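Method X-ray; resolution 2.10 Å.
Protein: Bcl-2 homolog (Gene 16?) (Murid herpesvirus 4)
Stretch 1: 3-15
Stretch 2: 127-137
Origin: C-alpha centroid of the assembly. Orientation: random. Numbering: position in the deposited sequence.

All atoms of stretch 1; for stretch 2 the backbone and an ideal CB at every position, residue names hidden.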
ATOM      1  N   SER A   3       3.875  -8.610 -19.248  1.00 94.69           N
ATOM      2  CA  SER A   3       3.077  -8.164 -18.071  1.00100.73           C
ATOM      3  C   SER A   3       1.618  -7.861 -18.436  1.00102.82           C
ATOM      4  O   SER A   3       1.354  -7.289 -19.496  1.00104.64           O
ATOM      5  CB  SER A   3       3.681  -6.895 -17.492  1.00 99.26           C
ATOM      6  OG  SER A   3       2.872  -5.804 -17.868  1.00105.23           O
ATOM      7  N   HIS A   4       0.689  -8.220 -17.540  1.00100.59           N
ATOM      8  CA  HIS A   4      -0.762  -8.002 -17.741  1.00 98.03           C
ATOM      9  C   HIS A   4      -1.525  -7.970 -16.435  1.00 89.75           C
ATOM     10  O   HIS A   4      -0.986  -8.273 -15.364  1.00 81.16           O
ATOM     11  CB  HIS A   4      -1.395  -9.105 -18.600  1.00109.50           C
ATOM     12  CG  HIS A   4      -0.457  -9.743 -19.612  1.00119.02           C
ATOM     13  ND1 HIS A   4      -0.881 -10.165 -20.820  1.00119.99           N
ATOM     14  CD2 HIS A   4       0.910 -10.033 -19.553  1.00119.16           C
ATOM     15  CE1 HIS A   4       0.158 -10.699 -21.499  1.00121.76           C
ATOM     16  NE2 HIS A   4       1.254 -10.610 -20.721  1.00119.93           N
ATOM     17  N   LYS A   5      -2.818  -7.687 -16.529  1.00 85.39           N
ATOM     18  CA  LYS A   5      -3.724  -7.669 -15.399  1.00 80.36           C
ATOM     19  C   LYS A   5      -3.784  -9.009 -14.691  1.00 80.26           C
ATOM     20  O   LYS A   5      -3.836 -10.034 -15.329  1.00 79.32           O
ATOM     21  CB  LYS A   5      -5.116  -7.232 -15.876  1.00 85.31           C
ATOM     22  CG  LYS A   5      -6.344  -7.894 -15.227  1.00 94.10           C
ATOM     23  CD  LYS A   5      -7.410  -6.906 -14.789  1.00 95.16           C
ATOM     24  CE  LYS A   5      -8.803  -7.461 -15.015  1.00 97.24           C
ATOM     25  NZ  LYS A   5      -9.540  -7.822 -13.777  1.00 94.54           N
ATOM     26  N   LYS A   6      -3.819  -8.993 -13.369  1.00 74.25           N
ATOM     27  CA  LYS A   6      -3.990 -10.225 -12.622  1.00 69.96           C
ATOM     28  C   LYS A   6      -5.303 -10.241 -11.869  1.00 65.33           C
ATOM     29  O   LYS A   6      -5.959  -9.244 -11.719  1.00 64.45           O
ATOM     30  CB  LYS A   6      -2.820 -10.480 -11.683  1.00 66.58           C
ATOM     31  CG  LYS A   6      -1.480 -10.556 -12.370  1.00 67.37           C
ATOM     32  CD  LYS A   6      -1.229 -11.904 -12.990  1.00 70.03           C
ATOM     33  CE  LYS A   6       0.063 -11.888 -13.770  1.00 74.73           C
ATOM     34  NZ  LYS A   6       0.083 -12.723 -14.999  1.00 83.45           N
ATOM     35  N   SER A   7      -5.679 -11.410 -11.403  1.00 64.45           N
ATOM     36  CA  SER A   7      -6.978 -11.613 -10.818  1.00 62.83           C
ATOM     37  C   SER A   7      -7.059 -11.116  -9.413  1.00 58.86           C
ATOM     38  O   SER A   7      -6.070 -10.982  -8.761  1.00 54.16           O
ATOM     39  CB  SER A   7      -7.319 -13.087 -10.838  1.00 60.28           C
ATOM     40  OG  SER A   7      -6.666 -13.761  -9.813  1.00 56.26           O
ATOM     41  N   GLY A   8      -8.278 -10.871  -8.967  1.00 58.84           N
ATOM     42  CA  GLY A   8      -8.542 -10.531  -7.602  1.00 56.49           C
ATOM     43  C   GLY A   8      -8.064 -11.612  -6.687  1.00 56.61           C
ATOM     44  O   GLY A   8      -7.626 -11.345  -5.597  1.00 57.55           O
ATOM     45  N   THR A   9      -8.155 -12.843  -7.142  1.00 55.52           N
ATOM     46  CA  THR A   9      -7.717 -13.969  -6.354  1.00 54.15           C
ATOM     47  C   THR A   9      -6.229 -13.895  -6.120  1.00 50.64           C
ATOM     48  O   THR A   9      -5.756 -14.073  -5.035  1.00 51.35           O
ATOM     49  CB  THR A   9      -8.015 -15.294  -7.067  1.00 56.68           C
ATOM     50  OG1 THR A   9      -9.385 -15.342  -7.454  1.00 63.09           O
ATOM     51  CG2 THR A   9      -7.730 -16.421  -6.184  1.00 55.41           C
ATOM     52  N   TYR A  10      -5.491 -13.669  -7.172  1.00 48.83           N
ATOM     53  CA  TYR A  10      -4.046 -13.514  -7.076  1.00 45.15           C
ATOM     54  C   TYR A  10      -3.647 -12.320  -6.185  1.00 42.06           C
ATOM     55  O   TYR A  10      -2.714 -12.411  -5.355  1.00 38.48           O
ATOM     56  CB  TYR A  10      -3.421 -13.379  -8.453  1.00 49.69           C
ATOM     57  CG  TYR A  10      -1.944 -13.333  -8.332  1.00 50.80           C
ATOM     58  CD1 TYR A  10      -1.239 -14.432  -7.831  1.00 52.35           C
ATOM     59  CD2 TYR A  10      -1.255 -12.168  -8.604  1.00 48.62           C
ATOM     60  CE1 TYR A  10       0.132 -14.376  -7.645  1.00 54.34           C
ATOM     61  CE2 TYR A  10       0.113 -12.106  -8.445  1.00 53.12           C
ATOM     62  CZ  TYR A  10       0.803 -13.202  -7.962  1.00 52.08           C
ATOM     63  OH  TYR A  10       2.162 -13.131  -7.799  1.00 50.34           O
ATOM     64  N   TRP A  11      -4.380 -11.223  -6.329  1.00 40.19           N
ATOM     65  CA  TRP A  11      -4.071 -10.018  -5.640  1.00 37.71           C
ATOM     66  C   TRP A  11      -4.328 -10.113  -4.179  1.00 37.60           C
ATOM     67  O   TRP A  11      -3.557  -9.533  -3.412  1.00 34.50           O
ATOM     68  CB  TRP A  11      -4.854  -8.873  -6.236  1.00 42.05           C
ATOM     69  CG  TRP A  11      -4.089  -8.174  -7.340  1.00 41.43           C
ATOM     70  CD1 TRP A  11      -4.273  -8.304  -8.713  1.00 44.47           C
ATOM     71  CD2 TRP A  11      -2.955  -7.232  -7.176  1.00 39.52           C
ATOM     72  NE1 TRP A  11      -3.357  -7.517  -9.407  1.00 46.11           N
ATOM     73  CE2 TRP A  11      -2.554  -6.828  -8.540  1.00 41.82           C
ATOM     74  CE3 TRP A  11      -2.291  -6.656  -6.065  1.00 35.31           C
ATOM     75  CZ2 TRP A  11      -1.521  -5.906  -8.763  1.00 38.96           C
ATOM     76  CZ3 TRP A  11      -1.242  -5.747  -6.302  1.00 35.82           C
ATOM     77  CH2 TRP A  11      -0.866  -5.383  -7.616  1.00 35.77           C
ATOM     78  N   ALA A  12      -5.372 -10.860  -3.765  1.00 37.84           N
ATOM     79  CA  ALA A  12      -5.621 -11.135  -2.350  1.00 35.36           C
ATOM     80  C   ALA A  12      -4.424 -11.843  -1.736  1.00 35.23           C
ATOM     81  O   ALA A  12      -4.008 -11.542  -0.624  1.00 35.41           O
ATOM     82  CB  ALA A  12      -6.895 -12.016  -2.165  1.00 37.17           C
ATOM     83  N   THR A  13      -3.897 -12.828  -2.439  1.00 34.11           N
ATOM     84  CA  THR A  13      -2.674 -13.522  -1.999  1.00 36.01           C
ATOM     85  C   THR A  13      -1.473 -12.558  -1.865  1.00 31.55           C
ATOM     86  O   THR A  13      -0.715 -12.563  -0.863  1.00 29.84           O
ATOM     87  CB  THR A  13      -2.333 -14.639  -3.017  1.00 36.18           C
ATOM     88  OG1 THR A  13      -3.330 -15.640  -2.870  1.00 38.57           O
ATOM     89  CG2 THR A  13      -0.972 -15.290  -2.772  1.00 36.08           C
ATOM     90  N   LEU A  14      -1.329 -11.724  -2.890  1.00 31.50           N
ATOM     91  CA  LEU A  14      -0.182 -10.856  -3.026  1.00 29.63           C
ATOM     92  C   LEU A  14      -0.242  -9.792  -1.922  1.00 29.22           C
ATOM     93  O   LEU A  14       0.781  -9.472  -1.269  1.00 29.60           O
ATOM     94  CB  LEU A  14      -0.285 -10.197  -4.420  1.00 30.21           C
ATOM     95  CG  LEU A  14       0.852  -9.255  -4.715  1.00 30.79           C
ATOM     96  CD1 LEU A  14       2.198  -9.897  -4.265  1.00 30.83           C
ATOM     97  CD2 LEU A  14       0.796  -8.838  -6.220  1.00 31.44           C
ATOM     98  N   ILE A  15      -1.439  -9.264  -1.653  1.00 29.08           N
ATOM     99  CA  ILE A  15      -1.556  -8.274  -0.581  1.00 27.82           C
ATOM    100  C   ILE A  15      -1.161  -8.811   0.808  1.00 28.48           C
ATOM    101  O   ILE A  15      -0.469  -8.123   1.665  1.00 26.65           O
ATOM    102  CB  ILE A  15      -2.970  -7.635  -0.593  1.00 29.61           C
ATOM    103  CG1 ILE A  15      -3.134  -6.719  -1.842  1.00 30.21           C
ATOM    104  CG2 ILE A  15      -3.141  -6.766   0.654  1.00 28.73           C
ATOM    105  CD1 ILE A  15      -4.542  -6.573  -2.355  1.00 33.59           C
ATOM    106  N   UNK A 127     -12.777  -1.772  -5.516  1.00 62.10           N
ATOM    107  CA  UNK A 127     -12.480  -0.673  -6.440  1.00 59.80           C
ATOM    108  C   UNK A 127     -11.851  -1.097  -7.740  1.00 57.78           C
ATOM    109  O   UNK A 127     -11.476  -0.266  -8.552  1.00 59.24           O
ATOM    110  CB  UNK A 127     -11.553   0.335  -5.758  1.00 59.80           C
ATOM    111  N   UNK A 128     -11.727  -2.389  -7.958  1.00 58.32           N
ATOM    112  CA  UNK A 128     -11.052  -2.864  -9.161  1.00 57.23           C
ATOM    113  C   UNK A 128      -9.682  -2.222  -9.383  1.00 53.25           C
ATOM    114  O   UNK A 128      -9.341  -1.854 -10.486  1.00 55.53           O
ATOM    115  CB  UNK A 128     -11.938  -2.603 -10.380  1.00 57.23           C
ATOM    116  N   UNK A 129      -8.889  -2.072  -8.330  1.00 49.50           N
ATOM    117  CA  UNK A 129      -7.483  -1.584  -8.509  1.00 47.67           C
ATOM    118  C   UNK A 129      -6.605  -2.461  -9.403  1.00 47.65           C
ATOM    119  O   UNK A 129      -5.620  -1.985  -9.958  1.00 46.94           O
ATOM    120  CB  UNK A 129      -6.805  -1.472  -7.142  1.00 47.67           C
ATOM    121  N   UNK A 130      -6.955  -3.743  -9.529  1.00 51.21           N
ATOM    122  CA  UNK A 130      -6.191  -4.680 -10.383  1.00 56.16           C
ATOM    123  C   UNK A 130      -6.194  -4.163 -11.783  1.00 61.19           C
ATOM    124  O   UNK A 130      -5.228  -4.385 -12.514  1.00 61.24           O
ATOM    125  CB  UNK A 130      -6.769  -6.096 -10.340  1.00 56.16           C
ATOM    126  N   UNK A 131      -7.276  -3.442 -12.122  1.00 64.95           N
ATOM    127  CA  UNK A 131      -7.433  -2.765 -13.414  1.00 71.65           C
ATOM    128  C   UNK A 131      -6.310  -1.796 -13.843  1.00 71.59           C
ATOM    129  O   UNK A 131      -6.134  -1.587 -15.040  1.00 76.88           O
ATOM    130  CB  UNK A 131      -8.749  -1.985 -13.383  1.00 71.65           C
ATOM    131  N   UNK A 132      -5.580  -1.224 -12.901  1.00 69.03           N
ATOM    132  CA  UNK A 132      -4.602  -0.199 -13.200  1.00 68.38           C
ATOM    133  C   UNK A 132      -3.198  -0.513 -12.759  1.00 63.71           C
ATOM    134  O   UNK A 132      -2.453   0.370 -12.353  1.00 62.49           O
ATOM    135  CB  UNK A 132      -5.037   1.119 -12.557  1.00 68.38           C
ATOM    136  N   UNK A 133      -2.806  -1.766 -12.828  1.00 62.60           N
ATOM    137  CA  UNK A 133      -1.554  -2.179 -12.247  1.00 60.71           C
ATOM    138  C   UNK A 133      -1.200  -3.558 -12.715  1.00 61.94           C
ATOM    139  O   UNK A 133      -1.480  -4.517 -12.041  1.00 60.73           O
ATOM    140  CB  UNK A 133      -1.615  -2.129 -10.719  1.00 60.71           C
ATOM    141  N   UNK A 134      -0.581  -3.683 -13.871  1.00 65.53           N
ATOM    142  CA  UNK A 134      -0.336  -5.051 -14.336  1.00 63.85           C
ATOM    143  C   UNK A 134       0.899  -5.617 -13.717  1.00 62.83           C
ATOM    144  O   UNK A 134       1.680  -4.868 -13.199  1.00 61.82           O
ATOM    145  CB  UNK A 134      -0.216  -5.100 -15.861  1.00 63.85           C
ATOM    146  N   UNK A 135       1.075  -6.924 -13.798  1.00 64.60           N
ATOM    147  CA  UNK A 135       2.254  -7.601 -13.204  1.00 66.58           C
ATOM    148  C   UNK A 135       2.925  -8.548 -14.211  1.00 70.61           C
ATOM    149  O   UNK A 135       2.314  -8.898 -15.218  1.00 71.75           O
ATOM    150  CB  UNK A 135       1.842  -8.385 -11.956  1.00 66.58           C
ATOM    151  N   UNK A 136       4.125  -8.959 -13.880  1.00 77.69           N
ATOM    152  CA  UNK A 136       4.961  -9.749 -14.742  1.00 85.76           C
ATOM    153  C   UNK A 136       4.399 -11.091 -15.094  1.00 88.90           C
ATOM    154  O   UNK A 136       3.832 -11.789 -14.283  1.00 88.98           O
ATOM    155  CB  UNK A 136       6.333  -9.937 -14.090  1.00 85.76           C
ATOM    156  N   UNK A 137       4.610 -11.438 -16.347  1.00 95.97           N
ATOM    157  CA  UNK A 137       4.214 -12.703 -16.908  1.00103.79           C
ATOM    158  C   UNK A 137       2.700 -12.822 -16.868  1.00105.11           C
ATOM    159  O   UNK A 137       2.128 -13.386 -17.852  1.00105.81           O
ATOM    160  CB  UNK A 137       4.876 -13.862 -16.160  1.00103.79           C
TER

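Position 127 has no atom of stretch 1 within 5.5 Å of its ideal CB, so stretch 1 sets no preference; Asn 127 makes no contact here. At 128 the backbone is more telling: phi/psi of 51/42° is left-handed, a conformation that glycine and asparagine tolerate best. The residue is Asn 128, which closes a Schellman motif at the end of a helix. Its OD1 comes to 4.2 Å from Lys 5 NZ, too far for a hydrogen bond.

Position 129 likewise has nothing of stretch 1 nearby, and many side chains would do; Leu 129 opens the 3-10 segment.

Position 130 points toward stretch 1. Its ideal CB lies 3.5 Å from Lys 6 O and 3.7 Å from Trp 11 CD1, between a carbonyl and an indole. A flexible chain, unbranched at CB, could run on past Gly 8: methionine, leucine, or glutamine with its aliphatic stem. Met 130 is deposited: its CB packs 3.8 Å from Trp 11 CD1, and its SD sits 3.9 Å from Gly 8 CA and 5.4 Å from the centroid of the five-membered indole ring, obliquely placed.

At 131 CA-to-CB points away, and Lys 5 CD is the nearest atom, 5.3 Å from the ideal CB. Polar or acidic residues would suit; Asn 131 lies at this margin, beside the aliphatic part of Lys 5. Position 132 points away, and His 132 makes no contact with stretch 1.

Position 133 is directed sideways, its ideal CB 4.3 Å from Trp 11 CZ2, so an aromatic or large aliphatic side chain could meet the indole rim. Phe 133 does so: the edge of Trp 11 meets its face in an offset edge-to-face pair, planes at 89° and centroids 5.4 Å apart. The closest atoms are Trp 11 CH2 and Phe 133 CD1, at 3.5 Å. One water accepts from Lys 6 N and Trp 11 NE1 and donates to the carbonyls of Met 130 and Phe 133.

At 134 phi of -83° allows proline among many others. The ideal CB lies 3.2 Å from His 4 C and 3.7 Å from Ser 3 OG; proline, valine or a small polar residue could be considered. Pro 134 has its CB 3.4 Å from His 4 C.

The backbone at 135 pairs with His 4 in a single antiparallel bridge: His 4 N donates to O of 135, and N of 135 to His 4 O, both at 2.9 Å. Its CA-to-CB points away overall, yet the ideal CB is 4.0 Å from Lys 6 CG, and Trp 11, Tyr 10 and Leu 14 offer an apolar pocket. Leucine, isoleucine or methionine could reach it. Leu 135 brings CD1 to 3.5 Å from Trp 11 CZ2 and 3.6 Å from Leu 14 CD2.

At 136 CA-to-CB points away, the ideal CB 5.3 Å from Ser 3 CB, so many polar side chains would do; Glu 136 stays at the margin, its OE2 no nearer than 4.4 Å to Ser 3 CB. At 137, phi is 63° and Lys 6 NZ is 5.1 Å from the ideal CB, inviting an acid, asparagine or glycine. Poorly ordered Asp 137 forms a long salt bridge, OD1 to Lys 6 NZ, 3.8 Å.

Stretch 2, residues 127-137: NNLMNHFPLED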
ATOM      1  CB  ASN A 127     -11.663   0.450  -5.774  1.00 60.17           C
ATOM      2  CG  ASN A 127     -12.503   1.257  -4.800  1.00 67.54           C
ATOM      3  OD1 ASN A 127     -13.030   2.338  -5.155  1.00 70.08           O
ATOM      4  ND2 ASN A 127     -12.726   0.701  -3.593  1.00 66.45           N
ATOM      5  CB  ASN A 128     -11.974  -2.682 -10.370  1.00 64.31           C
ATOM      6  CG  ASN A 128     -11.524  -3.472 -11.591  1.00 66.89           C
ATOM      7  OD1 ASN A 128     -10.855  -4.503 -11.486  1.00 68.80           O
ATOM      8  ND2 ASN A 128     -11.889  -2.978 -12.762  1.00 69.40           N
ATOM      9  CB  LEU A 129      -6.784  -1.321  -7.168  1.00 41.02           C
ATOM     10  CG  LEU A 129      -7.498  -0.150  -6.484  1.00 44.59           C
ATOM     11  CD1 LEU A 129      -6.651   0.334  -5.335  1.00 42.92           C
ATOM     12  CD2 LEU A 129      -7.847   1.029  -7.425  1.00 45.37           C
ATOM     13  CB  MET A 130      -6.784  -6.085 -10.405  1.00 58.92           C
ATOM     14  CG  MET A 130      -8.289  -6.101 -10.326  1.00 67.19           C
ATOM     15  SD  MET A 130      -8.760  -6.789  -8.741  1.00 77.48           S
ATOM     16  CE  MET A 130      -9.370  -5.438  -7.741  1.00 64.13           C
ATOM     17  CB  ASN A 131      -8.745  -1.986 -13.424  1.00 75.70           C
ATOM     18  CG  ASN A 131      -9.560  -2.230 -14.674  1.00 83.39           C
ATOM     19  OD1 ASN A 131     -10.018  -1.290 -15.380  1.00 85.98           O
ATOM     20  ND2 ASN A 131      -9.772  -3.507 -14.954  1.00 86.75           N
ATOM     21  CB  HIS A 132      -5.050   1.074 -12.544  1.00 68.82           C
ATOM     22  CG  HIS A 132      -6.182   1.751 -13.235  1.00 76.71           C
ATOM     23  ND1 HIS A 132      -7.444   1.572 -12.875  1.00 81.65           N
ATOM     24  CD2 HIS A 132      -6.197   2.645 -14.283  1.00 80.29           C
ATOM     25  CE1 HIS A 132      -8.234   2.306 -13.650  1.00 81.83           C
ATOM     26  NE2 HIS A 132      -7.467   2.970 -14.505  1.00 84.97           N
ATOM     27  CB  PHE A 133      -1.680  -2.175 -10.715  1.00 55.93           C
ATOM     28  CG  PHE A 133      -0.371  -2.136 -10.005  1.00 51.72           C
ATOM     29  CD1 PHE A 133       0.485  -3.197 -10.062  1.00 50.75           C
ATOM     30  CD2 PHE A 133       0.010  -1.025  -9.307  1.00 50.96           C
ATOM     31  CE1 PHE A 133       1.687  -3.157  -9.430  1.00 49.48           C
ATOM     32  CE2 PHE A 133       1.219  -0.974  -8.673  1.00 50.57           C
ATOM     33  CZ  PHE A 133       2.060  -2.042  -8.734  1.00 48.77           C
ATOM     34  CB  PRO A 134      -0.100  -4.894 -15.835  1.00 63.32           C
ATOM     35  CG  PRO A 134      -0.291  -3.475 -16.166  1.00 66.24           C
ATOM     36  CD  PRO A 134       0.058  -2.769 -14.928  1.00 63.43           C
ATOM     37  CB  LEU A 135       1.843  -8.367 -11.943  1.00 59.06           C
ATOM     38  CG  LEU A 135       1.327  -7.525 -10.782  1.00 55.16           C
ATOM     39  CD1 LEU A 135       0.653  -8.441  -9.779  1.00 45.91           C
ATOM     40  CD2 LEU A 135       2.495  -6.768 -10.171  1.00 50.71           C
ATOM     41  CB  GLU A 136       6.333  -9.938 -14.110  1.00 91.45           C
ATOM     42  CG  GLU A 136       7.476  -9.949 -15.113  1.00105.93           C
ATOM     43  CD  GLU A 136       8.191  -8.612 -15.250  1.00110.24           C
ATOM     44  OE1 GLU A 136       9.427  -8.601 -15.171  1.00106.76           O
ATOM     45  OE2 GLU A 136       7.531  -7.575 -15.450  1.00107.63           O
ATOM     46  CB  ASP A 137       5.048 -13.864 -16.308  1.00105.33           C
ATOM     47  CG  ASP A 137       4.389 -14.563 -15.159  1.00103.36           C
ATOM     48  OD1 ASP A 137       3.217 -14.921 -15.249  1.00105.63           O
ATOM     49  OD2 ASP A 137       5.067 -14.825 -14.161  1.00 99.85           O
TER
HETATM   50  O   HOH W   1      -3.676  -6.272 -11.897  1.00 50.87           O
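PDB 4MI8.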